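PDB 4XJW: sialidase B from Streptococcus pneumoniae serotype 4, which cleaves terminal sialic acid from alpha-(2->3)-, alpha-(2->6)- and alpha-(2->8)-linked glycoconjugates, acting as an intramolecular trans-sialidase. Local coordinates for residues A[210-215]-A[457-462]; A[218-223]-A[299-304]. The protein carries 1 engineered substitution. All coordinates share one frame; numbering follows the deposited sequence.

Interaction 1: residues A[210-215]-A[457-462]. With OPX ((1s,3R,4S)-1-[(cyclohexylamino)methyl]-3,4-dihydroxycyclopentanesulfonic acid), chain B.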
loop_
_atom_site.group_PDB
_atom_site.type_symbol
_atom_site.label_atom_id
_atom_site.label_comp_id
_atom_site.label_asym_id
_atom_site.label_seq_id
_atom_site.Cartn_x
_atom_site.Cartn_y
_atom_site.Cartn_z
ATOM N N THR A 210 -7.799 -1.310 2.521
ATOM C CA THR A 210 -9.172 -1.813 2.546
ATOM C C THR A 210 -10.119 -0.639 2.809
ATOM O O THR A 210 -9.701 0.408 3.323
ATOM C CB THR A 210 -9.405 -2.918 3.602
ATOM O OG1 THR A 210 -9.603 -2.323 4.890
ATOM C CG2 THR A 210 -8.222 -3.911 3.654
ATOM N N LEU A 211 -11.381 -0.816 2.418
ATOM C CA LEU A 211 -12.463 0.132 2.727
ATOM C C LEU A 211 -13.726 -0.660 2.986
ATOM O O LEU A 211 -13.948 -1.686 2.372
ATOM C CB LEU A 211 -12.709 1.068 1.535
ATOM C CG LEU A 211 -11.697 2.156 1.189
ATOM C CD1 LEU A 211 -12.051 2.814 -0.147
ATOM C CD2 LEU A 211 -11.612 3.186 2.304
ATOM N N TYR A 212 -14.574 -0.168 3.880
ATOM C CA TYR A 212 -15.827 -0.837 4.180
ATOM C C TYR A 212 -16.791 0.196 4.737
ATOM O O TYR A 212 -16.422 1.002 5.601
ATOM C CB TYR A 212 -15.601 -1.926 5.230
ATOM C CG TYR A 212 -16.745 -2.906 5.393
ATOM C CD1 TYR A 212 -17.882 -2.573 6.128
ATOM C CD2 TYR A 212 -16.682 -4.163 4.827
ATOM C CE1 TYR A 212 -18.923 -3.479 6.288
ATOM C CE2 TYR A 212 -17.709 -5.074 4.980
ATOM C CZ TYR A 212 -18.822 -4.731 5.712
ATOM O OH TYR A 212 -19.834 -5.654 5.850
ATOM N N THR A 213 -18.025 0.171 4.247
ATOM C CA THR A 213 -19.027 1.147 4.674
ATOM C C THR A 213 -19.902 0.513 5.745
ATOM O O THR A 213 -20.593 -0.476 5.496
ATOM C CB THR A 213 -19.877 1.599 3.490
ATOM O OG1 THR A 213 -19.017 2.159 2.491
ATOM C CG2 THR A 213 -20.907 2.644 3.921
ATOM N N LEU A 214 -19.848 1.096 6.942
ATOM C CA LEU A 214 -20.603 0.599 8.092
ATOM C C LEU A 214 -22.055 1.064 8.042
ATOM O O LEU A 214 -22.402 2.016 7.323
ATOM C CB LEU A 214 -19.940 1.038 9.409
ATOM C CG LEU A 214 -18.462 0.641 9.539
ATOM C CD1 LEU A 214 -17.907 1.187 10.858
ATOM C CD2 LEU A 214 -18.314 -0.869 9.483
ATOM N N SER A 215 -22.902 0.368 8.794
ATOM C CA SER A 215 -24.337 0.676 8.807
ATOM C C SER A 215 -24.642 2.094 9.304
ATOM O O SER A 215 -25.645 2.711 8.903
ATOM C CB SER A 215 -25.096 -0.367 9.622
ATOM O OG SER A 215 -24.791 -0.298 11.001
ATOM N N GLY A 457 -14.607 -8.664 4.055
ATOM C CA GLY A 457 -15.371 -9.878 4.265
ATOM C C GLY A 457 -16.777 -9.575 3.775
ATOM O O GLY A 457 -17.069 -8.434 3.361
ATOM N N LEU A 458 -17.647 -10.577 3.815
ATOM C CA LEU A 458 -19.007 -10.425 3.297
ATOM C C LEU A 458 -20.047 -10.740 4.351
ATOM O O LEU A 458 -20.046 -11.820 4.941
ATOM C CB LEU A 458 -19.214 -11.352 2.097
ATOM C CG LEU A 458 -20.617 -11.309 1.482
ATOM C CD1 LEU A 458 -20.863 -10.018 0.738
ATOM C CD2 LEU A 458 -20.779 -12.483 0.536
ATOM N N ALA A 459 -20.905 -9.761 4.612
ATOM C CA ALA A 459 -22.060 -9.943 5.474
ATOM C C ALA A 459 -23.260 -10.151 4.584
ATOM O O ALA A 459 -23.570 -9.333 3.724
ATOM C CB ALA A 459 -22.262 -8.719 6.345
ATOM N N LEU A 460 -23.958 -11.260 4.765
ATOM C CA LEU A 460 -25.095 -11.554 3.896
ATOM C C LEU A 460 -26.308 -10.706 4.234
ATOM O O LEU A 460 -26.536 -10.371 5.393
ATOM C CB LEU A 460 -25.446 -13.033 3.952
ATOM C CG LEU A 460 -24.389 -13.885 3.257
ATOM C CD1 LEU A 460 -24.810 -15.320 3.218
ATOM C CD2 LEU A 460 -24.121 -13.352 1.855
ATOM N N LYS A 461 -27.080 -10.361 3.206
ATOM C CA LYS A 461 -28.219 -9.458 3.348
ATOM C C LYS A 461 -29.359 -10.007 4.209
ATOM O O LYS A 461 -29.944 -9.270 5.003
ATOM C CB LYS A 461 -28.757 -9.071 1.965
ATOM C CG LYS A 461 -27.847 -8.147 1.163
ATOM C CD LYS A 461 -28.162 -6.677 1.435
ATOM C CE LYS A 461 -27.165 -5.737 0.752
ATOM N NZ LYS A 461 -27.189 -5.848 -0.733
ATOM N N SER A 462 -29.679 -11.292 4.058
ATOM C CA SER A 462 -30.860 -11.867 4.719
ATOM C C SER A 462 -30.558 -12.816 5.870
ATOM O O SER A 462 -31.441 -13.538 6.330
ATOM C CB SER A 462 -31.735 -12.603 3.713
ATOM O OG SER A 462 -32.367 -11.714 2.823
HETATM C CAF OPX B . -25.080 2.602 0.505
HETATM C CAG OPX B . -26.032 1.719 1.257
HETATM C CAH OPX B . -23.697 2.461 1.053
HETATM C CAI OPX B . -25.579 0.289 1.218
HETATM C CAJ OPX B . -23.221 1.036 1.042
HETATM C CAK OPX B . -22.619 -1.575 2.432
HETATM C CAL OPX B . -21.286 -3.097 0.865
HETATM C CAM OPX B . -20.695 -3.043 3.188
HETATM C CAO OPX B . -19.892 -3.571 1.059
HETATM C CAP OPX B . -19.457 -2.941 2.311
HETATM C CAQ OPX B . -24.194 0.138 1.766
HETATM C CAR OPX B . -21.876 -2.931 2.235
HETATM N NAN OPX B . -23.812 -1.277 1.626
HETATM O OAA OPX B . -24.165 -4.112 1.592
HETATM O OAB OPX B . -22.325 -5.549 2.265
HETATM O OAC OPX B . -19.082 -3.231 -0.011
HETATM O OAD OPX B . -19.132 -1.621 2.157
HETATM O OAE OPX B . -23.461 -4.232 3.921
HETATM S SAS OPX B . -23.024 -4.279 2.521
HETATM O O HOH W 1 -20.436 -7.010 3.626
#
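Tyr212 spans the gap to the strand end at Gly457 and Ala459, and the direct contacts are all van der Waals. The ring meets Gly457 edge-on: its CE2 lies 3.8 Å from Gly457 O, which sits in the ring plane. Further out, Tyr212 OH comes within 3.9 Å of Ala459 CB. The reach follows from chi1 of -166°, which sets CG anti to the backbone N and swings the ring across.

Polar contact between the segments runs through one water. It stands 2.7 Å from Tyr212 OH, accepts from Ala459 N at 3.0 Å and donates to sulfonate oxygen OAB of the ligand OPX at 2.7 Å. OPX also takes a direct hydrogen bond from Thr213 N to its hydroxyl OAD, 3.0 Å long and nearly straight at 166°, and it is also hydrogen-bonded to Gln456 OE1.

The ligand covers one face of the tyrosine, with cyclopentane carbon CAP over the ring centre, 3.7 Å above its plane. Lys461 approaches the sulfonate through carbon, its CE 3.5 Å from OPX OAA.

The chemistry implies a pocket in which one aromatic ring supplies a nonpolar floor while its hydroxyl joins both strands and the sulfonate through shared water.

Interaction 2: residues A[218-223]-A[299-304]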
loop_
_atom_site.group_PDB
_atom_site.type_symbol
_atom_site.label_atom_id
_atom_site.label_comp_id
_atom_site.label_asym_id
_atom_site.label_seq_id
_atom_site.Cartn_x
_atom_site.Cartn_y
_atom_site.Cartn_z
ATOM N N ARG A 218 -20.488 5.501 8.760
ATOM C CA ARG A 218 -19.039 5.610 8.931
ATOM C C ARG A 218 -18.337 4.699 7.924
ATOM O O ARG A 218 -18.746 3.564 7.718
ATOM C CB ARG A 218 -18.626 5.255 10.361
ATOM C CG ARG A 218 -17.113 5.192 10.570
ATOM C CD ARG A 218 -16.769 5.035 12.052
ATOM N NE ARG A 218 -17.041 6.256 12.806
ATOM C CZ ARG A 218 -16.824 6.395 14.109
ATOM N NH1 ARG A 218 -16.331 5.388 14.819
ATOM N NH2 ARG A 218 -17.102 7.548 14.705
ATOM N N VAL A 219 -17.306 5.222 7.280
ATOM C CA VAL A 219 -16.512 4.432 6.343
ATOM C C VAL A 219 -15.191 4.118 7.037
ATOM O O VAL A 219 -14.526 5.024 7.546
ATOM C CB VAL A 219 -16.260 5.204 5.034
ATOM C CG1 VAL A 219 -15.424 4.358 4.074
ATOM C CG2 VAL A 219 -17.587 5.576 4.380
ATOM N N LEU A 220 -14.831 2.837 7.076
ATOM C CA LEU A 220 -13.644 2.367 7.790
ATOM C C LEU A 220 -12.604 1.899 6.779
ATOM O O LEU A 220 -12.945 1.327 5.732
ATOM C CB LEU A 220 -14.009 1.206 8.717
ATOM C CG LEU A 220 -12.939 0.621 9.648
ATOM C CD1 LEU A 220 -12.455 1.697 10.607
ATOM C CD2 LEU A 220 -13.476 -0.594 10.416
ATOM N N SER A 221 -11.336 2.169 7.076
ATOM C CA SER A 221 -10.234 1.688 6.238
ATOM C C SER A 221 -9.198 1.015 7.105
ATOM O O SER A 221 -8.872 1.497 8.180
ATOM C CB SER A 221 -9.594 2.857 5.471
ATOM O OG SER A 221 -8.412 2.459 4.767
ATOM N N SER A 222 -8.674 -0.113 6.632
ATOM C CA SER A 222 -7.487 -0.709 7.253
ATOM C C SER A 222 -6.339 -0.795 6.256
ATOM O O SER A 222 -6.541 -0.633 5.045
ATOM C CB SER A 222 -7.773 -2.076 7.886
ATOM O OG SER A 222 -8.150 -3.046 6.931
ATOM N N ILE A 223 -5.135 -1.021 6.778
ATOM C CA ILE A 223 -3.920 -0.953 5.972
ATOM C C ILE A 223 -2.793 -1.678 6.684
ATOM O O ILE A 223 -2.813 -1.816 7.911
ATOM C CB ILE A 223 -3.532 0.533 5.712
ATOM C CG1 ILE A 223 -2.517 0.664 4.578
ATOM C CG2 ILE A 223 -2.911 1.180 6.935
ATOM C CD1 ILE A 223 -3.054 1.312 3.382
ATOM N N GLY A 299 -23.423 -6.224 16.149
ATOM C CA GLY A 299 -23.115 -4.845 15.787
ATOM C C GLY A 299 -21.622 -4.556 15.738
ATOM O O GLY A 299 -21.233 -3.430 15.419
ATOM N N LYS A 300 -20.795 -5.557 16.058
ATOM C CA LYS A 300 -19.347 -5.381 16.093
ATOM C C LYS A 300 -18.750 -5.300 14.686
ATOM O O LYS A 300 -19.285 -5.846 13.721
ATOM C CB LYS A 300 -18.663 -6.521 16.860
ATOM C CG LYS A 300 -18.986 -6.580 18.352
ATOM C CD LYS A 300 -18.204 -7.697 19.030
ATOM C CE LYS A 300 -18.568 -7.817 20.508
ATOM N NZ LYS A 300 -17.892 -8.976 21.155
ATOM N N THR A 301 -17.643 -4.582 14.573
ATOM C CA THR A 301 -16.847 -4.629 13.359
ATOM C C THR A 301 -15.783 -5.673 13.620
ATOM O O THR A 301 -15.210 -5.726 14.715
ATOM C CB THR A 301 -16.185 -3.269 13.068
ATOM O OG1 THR A 301 -17.193 -2.257 13.003
ATOM C CG2 THR A 301 -15.438 -3.305 11.752
ATOM N N ILE A 302 -15.535 -6.517 12.626
ATOM C CA ILE A 302 -14.581 -7.604 12.766
ATOM C C ILE A 302 -13.454 -7.471 11.746
ATOM O O ILE A 302 -13.701 -7.299 10.555
ATOM C CB ILE A 302 -15.287 -8.953 12.631
ATOM C CG1 ILE A 302 -16.324 -9.101 13.750
ATOM C CG2 ILE A 302 -14.279 -10.086 12.628
ATOM C CD1 ILE A 302 -17.168 -10.351 13.641
ATOM N N LEU A 303 -12.212 -7.536 12.218
ATOM C CA LEU A 303 -11.057 -7.432 11.329
ATOM C C LEU A 303 -10.183 -8.669 11.458
ATOM O O LEU A 303 -9.845 -9.091 12.568
ATOM C CB LEU A 303 -10.266 -6.140 11.628
ATOM C CG LEU A 303 -9.002 -5.819 10.810
ATOM C CD1 LEU A 303 -8.769 -4.317 10.745
ATOM C CD2 LEU A 303 -7.764 -6.472 11.407
ATOM N N LEU A 304 -9.838 -9.257 10.320
ATOM C CA LEU A 304 -8.918 -10.386 10.304
ATOM C C LEU A 304 -7.592 -9.967 9.656
ATOM O O LEU A 304 -7.556 -9.040 8.850
ATOM C CB LEU A 304 -9.528 -11.587 9.563
ATOM C CG LEU A 304 -10.387 -12.565 10.369
ATOM C CD1 LEU A 304 -11.565 -11.877 11.028
ATOM C CD2 LEU A 304 -10.860 -13.700 9.471
#
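Leu220 and Thr301, then Ser222 and Leu303, face each other across two strands that run in the same direction, with CA atoms 9.5 and 8.6 Å apart for the two pairs. This is packing between neighbouring blades of the six-bladed beta-propeller that forms the catalytic domain of family 33 sialidases. Strand 219-226 belongs to the four-stranded antiparallel sheet that begins with strand 205-213, whereas strand 301-308 is paired with 286-294 and 420-426 in the neighbouring sheet. At this separation the backbones share no hydrogen bond, and side chains alone make the contact. The usual alternation of an extended chain sends Leu220 and Ser222 toward the other strand, as it does Thr301 and Leu303 in return.

Leu220 and Thr301 meet tip to tip, methyl on methyl: Leu220 CD2 lies 3.6 Å from Thr301 CG2. Both groups are brought there by the same torsional choice, since Leu220 CG (chi1 -175°) and Thr301 CG2 each stand anti to their own backbone N. The threonine thus turns its carbon branch, not its hydroxyl, to the leucine.

Two residues along, Leu303 reaches Ser222, whose hydroxyl is already engaged with Thr210 OG1 and Ser290 OG. The leucine therefore adds hydrophobic contact beside a serine whose polar end has partners of its own.

Ile292 of strand 286-294 also packs here, touching Leu220, Ser222 and Thr301. On strand 237-244, Thr241 packs against both Ser222 and Leu303, while Tyr243 touches Leu220. All four residues that meet across the segments are buried, and their methyl and methylene carbons form part of the packing between the two blades. The Leu303 contact is made by a single methyl: CD1 lies 3.8 Å from Ser222 CB and 4.1 Å from Ser222 OG.

Interactions 1 and 2 have centres 9 Å apart and share a blade, because strands 205-213 and 219-226 are antiparallel neighbours. Two probable hydrogen bonds join them, one between the hydroxyls Thr210 OG1 and Ser222 OG (2.6 Å), the other between Ser221 OG and the carbonyl Thr210 O (2.8 Å). Interaction 1 holds part of the OPX pocket, whereas in interaction 2 the Leu220 side chain is about 9 Å from the ligand. The Ser222 side chain is about 11 Å from those of Arg207, a probable substrate-binding residue, and Tyr615, the probable nucleophile. Interaction 1, with its OPX pocket, lies away from the catalytic and substrate-binding residues, which fits the allosteric character of the inhibitor.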